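Local structure of LAE5 (Uncultured bacterium, 5JD3) at residues Tyr176-Leu179 / Met180-Val183; Val192-Gln195 / Gly196-Arg200. The protein is probably an esterase of the GDSL-like lipase/acylhydrolase family that hydrolyses ester bonds. All coordinates share one frame; numbering follows the deposited sequence.

In the fold
Both contacts are single turns of helix beside strand 190-192, an outermost strand of the parallel sheet. Contact 1 is a middle turn of helix 168-187, which connects strand 152-156 with strand 190-192. Contact 2 follows in the chain, where edge strand 190-192 gives way to helix 194-201. Their centres lie about 14 Å apart, and they meet through a salt bridge from R181 NH1 to D193 OD2. Each has a buried and a more exposed side. In contact 1 the D178 and R181 charges lie near each other without pairing, and R181 pairs with D193 instead. In contact 2 side chains form hydrogen bonds across the turn, including a cap at the helix start.

Contact 1: Tyr176-Leu179 / Met180-Val183; sequences YGDL and MRRV
R181 and D178 lie one helical turn apart, with D178 OD1 4.0 Å from R181 NE. That is too long for a salt bridge, and the carboxylate and guanidinium planes stand 88° apart. R181 CG is anti to its carbonyl carbon (chi1 -76°), and this lays the chain back over the preceding turn, where CG comes 3.4 Å from G177 O. The extended chain then carries the guanidinium on to D193, its salt-bridge partner. L179 and R182 run side by side, and L179 CD1 meets R182 CD at 4.0 Å. V183 CG2 rests 3.3 Å from L179 O. The backbone sets this spacing. M180 N donates to Y176 O at 3.1 Å, R181 N to G177 O at 3.0 Å, and R182 N to D178 O. The bond from V183 N to L179 O is weak. On the buried side Y176 and M180 pack on helix 132-146, and Y176 OH bonds to V130 O and Q119 NE2. Main-chain bonds thus hold this turn of the beta-alpha-beta crossover helix. The D178 carboxylate probably adds a mild attraction for R181, whose charge is paired mainly with D193.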
ATOM      1  N   TYR A 176      -6.450  -4.572 -11.929  1.00 27.83           N
ATOM      2  CA  TYR A 176      -5.440  -3.596 -11.537  1.00 26.44           C
ATOM      3  C   TYR A 176      -4.330  -4.230 -10.706  1.00 24.11           C
ATOM      4  O   TYR A 176      -3.186  -3.778 -10.737  1.00 21.36           O
ATOM      5  CB  TYR A 176      -6.090  -2.446 -10.766  1.00 22.97           C
ATOM      6  CG  TYR A 176      -6.826  -1.465 -11.651  1.00 21.79           C
ATOM      7  CD1 TYR A 176      -7.913  -1.868 -12.417  1.00 24.89           C
ATOM      8  CD2 TYR A 176      -6.437  -0.134 -11.716  1.00 26.43           C
ATOM      9  CE1 TYR A 176      -8.588  -0.974 -13.227  1.00 28.72           C
ATOM     10  CE2 TYR A 176      -7.106   0.767 -12.524  1.00 30.04           C
ATOM     11  CZ  TYR A 176      -8.180   0.342 -13.276  1.00 29.55           C
ATOM     12  OH  TYR A 176      -8.847   1.237 -14.080  1.00 32.96           O
ATOM     13  N   GLY A 177      -4.673  -5.278  -9.964  1.00 25.74           N
ATOM     14  CA  GLY A 177      -3.691  -6.007  -9.182  1.00 33.21           C
ATOM     15  C   GLY A 177      -2.707  -6.740 -10.075  1.00 36.92           C
ATOM     16  O   GLY A 177      -1.498  -6.702  -9.845  1.00 36.93           O
ATOM     17  N   ASP A 178      -3.233  -7.409 -11.097  1.00 38.93           N
ATOM     18  CA  ASP A 178      -2.411  -8.123 -12.068  1.00 42.03           C
ATOM     19  C   ASP A 178      -1.498  -7.170 -12.825  1.00 40.54           C
ATOM     20  O   ASP A 178      -0.380  -7.525 -13.199  1.00 45.98           O
ATOM     21  CB  ASP A 178      -3.291  -8.893 -13.057  1.00 46.88           C
ATOM     22  CG  ASP A 178      -3.765 -10.224 -12.508  1.00 60.04           C
ATOM     23  OD1 ASP A 178      -3.762 -10.396 -11.271  1.00 65.58           O
ATOM     24  OD2 ASP A 178      -4.142 -11.099 -13.315  1.00 64.79           O
ATOM     25  N   LEU A 179      -1.992  -5.966 -13.024  1.00 35.64           N
ATOM     26  CA  LEU A 179      -1.285  -4.912 -13.711  1.00 34.93           C
ATOM     27  C   LEU A 179      -0.127  -4.418 -12.892  1.00 32.84           C
ATOM     28  O   LEU A 179       0.884  -4.104 -13.378  1.00 32.29           O
ATOM     29  CB  LEU A 179      -2.224  -3.780 -13.976  1.00 34.99           C
ATOM     30  CG  LEU A 179      -2.485  -3.257 -15.373  1.00 36.02           C
ATOM     31  CD1 LEU A 179      -2.356  -4.355 -16.396  1.00 34.73           C
ATOM     32  CD2 LEU A 179      -3.870  -2.648 -15.414  1.00 30.75           C
ATOM     33  N   MET A 180      -0.315  -4.366 -11.614  1.00 30.36           N
ATOM     34  CA  MET A 180       0.748  -3.985 -10.693  1.00 26.97           C
ATOM     35  C   MET A 180       1.792  -5.095 -10.619  1.00 25.43           C
ATOM     36  O   MET A 180       2.971  -4.839 -10.373  1.00 26.99           O
ATOM     37  CB  MET A 180       0.194  -3.686  -9.300  1.00 23.36           C
ATOM     38  CG  MET A 180       1.228  -3.104  -8.348  1.00 24.47           C
ATOM     39  SD  MET A 180       0.646  -2.955  -6.652  1.00 39.18           S
ATOM     40  CE  MET A 180       1.078  -1.254  -6.294  1.00 33.44           C
ATOM     41  N   ARG A 181       1.348  -6.329 -10.839  1.00 25.69           N
ATOM     42  CA  ARG A 181       2.240  -7.482 -10.815  1.00 35.89           C
ATOM     43  C   ARG A 181       3.237  -7.447 -11.967  1.00 37.51           C
ATOM     44  O   ARG A 181       4.424  -7.707 -11.775  1.00 36.60           O
ATOM     45  CB  ARG A 181       1.443  -8.789 -10.867  1.00 37.39           C
ATOM     46  CG  ARG A 181       0.767  -9.179  -9.561  1.00 39.02           C
ATOM     47  CD  ARG A 181       0.103 -10.544  -9.684  1.00 45.70           C
ATOM     48  NE  ARG A 181      -0.795 -10.835  -8.569  1.00 53.01           N
ATOM     49  CZ  ARG A 181      -0.456 -11.550  -7.501  1.00 57.51           C
ATOM     50  NH1 ARG A 181      -1.343 -11.766  -6.538  1.00 61.95           N
ATOM     51  NH2 ARG A 181       0.767 -12.054  -7.395  1.00 55.04           N
ATOM     52  N   ARG A 182       2.754  -7.123 -13.162  1.00 38.87           N
ATOM     53  CA  ARG A 182       3.610  -7.116 -14.342  1.00 44.51           C
ATOM     54  C   ARG A 182       4.532  -5.901 -14.357  1.00 41.92           C
ATOM     55  O   ARG A 182       5.496  -5.857 -15.120  1.00 44.47           O
ATOM     56  CB  ARG A 182       2.770  -7.161 -15.623  1.00 48.50           C
ATOM     57  CG  ARG A 182       1.903  -5.940 -15.862  1.00 52.61           C
ATOM     58  CD  ARG A 182       1.124  -6.080 -17.159  1.00 60.86           C
ATOM     59  NE  ARG A 182       2.008  -6.207 -18.314  1.00 68.28           N
ATOM     60  CZ  ARG A 182       1.590  -6.475 -19.548  1.00 77.58           C
ATOM     61  NH1 ARG A 182       0.299  -6.648 -19.791  1.00 81.36           N
ATOM     62  NH2 ARG A 182       2.467  -6.573 -20.539  1.00 80.37           N
ATOM     63  N   VAL A 183       4.235  -4.917 -13.514  1.00 37.79           N
ATOM     64  CA  VAL A 183       5.122  -3.772 -13.343  1.00 36.67           C
ATOM     65  C   VAL A 183       6.243  -4.134 -12.373  1.00 36.78           C
ATOM     66  O   VAL A 183       7.406  -3.791 -12.593  1.00 38.18           O
ATOM     67  CB  VAL A 183       4.366  -2.528 -12.829  1.00 34.88           C
ATOM     68  CG1 VAL A 183       5.339  -1.416 -12.475  1.00 32.63           C
ATOM     69  CG2 VAL A 183       3.372  -2.047 -13.874  1.00 37.97           C
TER

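Contact 2: Val192-Gln195 / Gly196-Arg200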
ATOM      1  N   VAL A 192       3.859  -7.497  -2.706  1.00 31.07           N
ATOM      2  CA  VAL A 192       3.102  -8.027  -1.582  1.00 30.01           C
ATOM      3  C   VAL A 192       1.667  -8.314  -2.008  1.00 29.06           C
ATOM      4  O   VAL A 192       0.935  -7.408  -2.407  1.00 27.74           O
ATOM      5  CB  VAL A 192       3.100  -7.054  -0.391  1.00 31.61           C
ATOM      6  CG1 VAL A 192       2.242  -7.602   0.736  1.00 34.90           C
ATOM      7  CG2 VAL A 192       4.519  -6.806   0.088  1.00 32.15           C
ATOM      8  N   ASP A 193       1.275  -9.580  -1.929  1.00 26.49           N
ATOM      9  CA  ASP A 193      -0.074  -9.983  -2.302  1.00 27.35           C
ATOM     10  C   ASP A 193      -1.040  -9.777  -1.139  1.00 20.57           C
ATOM     11  O   ASP A 193      -1.371 -10.716  -0.416  1.00 22.15           O
ATOM     12  CB  ASP A 193      -0.090 -11.443  -2.758  1.00 29.90           C
ATOM     13  CG  ASP A 193      -1.451 -11.882  -3.264  1.00 37.54           C
ATOM     14  OD1 ASP A 193      -1.730 -13.098  -3.239  1.00 40.89           O
ATOM     15  OD2 ASP A 193      -2.240 -11.011  -3.689  1.00 41.67           O
ATOM     16  N   VAL A 194      -1.479  -8.535  -0.963  1.00 20.60           N
ATOM     17  CA  VAL A 194      -2.421  -8.183   0.092  1.00 22.94           C
ATOM     18  C   VAL A 194      -3.789  -8.809  -0.161  1.00 24.04           C
ATOM     19  O   VAL A 194      -4.441  -9.295   0.765  1.00 24.72           O
ATOM     20  CB  VAL A 194      -2.577  -6.655   0.214  1.00 22.59           C
ATOM     21  CG1 VAL A 194      -3.517  -6.302   1.359  1.00 21.61           C
ATOM     22  CG2 VAL A 194      -1.218  -5.997   0.410  1.00 20.00           C
ATOM     23  N   GLN A 195      -4.215  -8.794  -1.421  1.00 25.08           N
ATOM     24  CA  GLN A 195      -5.499  -9.372  -1.810  1.00 28.04           C
ATOM     25  C   GLN A 195      -5.568 -10.851  -1.448  1.00 26.50           C
ATOM     26  O   GLN A 195      -6.571 -11.320  -0.911  1.00 28.81           O
ATOM     27  CB  GLN A 195      -5.738  -9.190  -3.310  1.00 28.42           C
ATOM     28  CG  GLN A 195      -7.045  -9.788  -3.807  1.00 23.83           C
ATOM     29  CD  GLN A 195      -8.260  -9.090  -3.231  1.00 25.14           C
ATOM     30  OE1 GLN A 195      -8.630  -8.000  -3.668  1.00 21.72           O
ATOM     31  NE2 GLN A 195      -8.891  -9.717  -2.243  1.00 22.15           N
ATOM     32  N   GLY A 196      -4.495 -11.576  -1.745  1.00 20.75           N
ATOM     33  CA  GLY A 196      -4.411 -12.986  -1.413  1.00 23.45           C
ATOM     34  C   GLY A 196      -4.461 -13.210   0.085  1.00 28.35           C
ATOM     35  O   GLY A 196      -5.051 -14.182   0.557  1.00 33.78           O
ATOM     36  N   ALA A 197      -3.839 -12.303   0.834  1.00 26.22           N
ATOM     37  CA  ALA A 197      -3.844 -12.373   2.290  1.00 25.65           C
ATOM     38  C   ALA A 197      -5.264 -12.254   2.828  1.00 22.17           C
ATOM     39  O   ALA A 197      -5.654 -12.984   3.740  1.00 22.90           O
ATOM     40  CB  ALA A 197      -2.957 -11.286   2.881  1.00 22.43           C
ATOM     41  N   PHE A 198      -6.035 -11.333   2.256  1.00 20.74           N
ATOM     42  CA  PHE A 198      -7.434 -11.178   2.636  1.00 23.93           C
ATOM     43  C   PHE A 198      -8.246 -12.400   2.222  1.00 26.24           C
ATOM     44  O   PHE A 198      -9.138 -12.833   2.952  1.00 30.49           O
ATOM     45  CB  PHE A 198      -8.032  -9.911   2.018  1.00 27.19           C
ATOM     46  CG  PHE A 198      -7.778  -8.665   2.821  1.00 28.04           C
ATOM     47  CD1 PHE A 198      -8.286  -8.539   4.104  1.00 25.26           C
ATOM     48  CD2 PHE A 198      -7.043  -7.617   2.291  1.00 22.97           C
ATOM     49  CE1 PHE A 198      -8.059  -7.395   4.847  1.00 23.72           C
ATOM     50  CE2 PHE A 198      -6.813  -6.469   3.030  1.00 23.15           C
ATOM     51  CZ  PHE A 198      -7.322  -6.359   4.309  1.00 24.55           C
ATOM     52  N   ASP A 199      -7.928 -12.959   1.057  1.00 23.94           N
ATOM     53  CA  ASP A 199      -8.623 -14.143   0.557  1.00 29.93           C
ATOM     54  C   ASP A 199      -8.458 -15.332   1.498  1.00 29.11           C
ATOM     55  O   ASP A 199      -9.366 -16.151   1.640  1.00 29.32           O
ATOM     56  CB  ASP A 199      -8.124 -14.514  -0.842  1.00 33.36           C
ATOM     57  CG  ASP A 199      -8.583 -13.535  -1.903  1.00 39.41           C
ATOM     58  OD1 ASP A 199      -9.394 -12.640  -1.579  1.00 38.91           O
ATOM     59  OD2 ASP A 199      -8.144 -13.665  -3.065  1.00 40.96           O
ATOM     60  N   ARG A 200      -7.296 -15.425   2.136  1.00 27.66           N
ATOM     61  CA  ARG A 200      -7.046 -16.480   3.110  1.00 32.45           C
ATOM     62  C   ARG A 200      -7.851 -16.242   4.382  1.00 29.84           C
ATOM     63  O   ARG A 200      -8.423 -17.172   4.952  1.00 29.33           O
ATOM     64  CB  ARG A 200      -5.554 -16.574   3.433  1.00 33.35           C
ATOM     65  CG  ARG A 200      -4.787 -17.530   2.534  1.00 39.02           C
ATOM     66  CD  ARG A 200      -3.286 -17.379   2.714  1.00 45.22           C
ATOM     67  NE  ARG A 200      -2.741 -16.322   1.867  1.00 49.89           N
ATOM     68  CZ  ARG A 200      -1.754 -15.511   2.226  1.00 51.39           C
ATOM     69  NH1 ARG A 200      -1.321 -14.578   1.388  1.00 54.27           N
ATOM     70  NH2 ARG A 200      -1.199 -15.628   3.424  1.00 50.54           N
TER
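D193 O accepts from A197 N, V194 O from F198 N and Q195 O from D199 N, so regular helical bonding starts at once behind the inverse gamma turn centred on D193. The D193 side chain caps this start. Its CG is anti to the backbone N (chi1 -175°), which swings OD2 to 3.0 Å from G196 N. The N-H comes from above the carboxylate plane, 58° out of it. OD2 also receives the salt bridge from R181 of helix 168-187. With an alanine in its place, G196 N would probably lose its capping acceptor and R181 its salt bridge. Q195 bends at chi2 (66°) and reaches one turn along the helix, with NE2 3.0 Å from D199 OD1. This bond also arrives from above the carboxylate. Q195 OE1 accepts from F160 N, and D199 OD2 pairs with R170. On the buried side V194 and F198 point the same way, with V194 CG1 3.7 Å from F198 CE2. Both also touch I225 of helix 219-232. R200 folds back along its own helix, and A197 CA lies against one face of its guanidinium, toward the rim. The arrangement is an Asp N-cap, here beginning the helix that follows edge strand 190-192 of the parallel sheet.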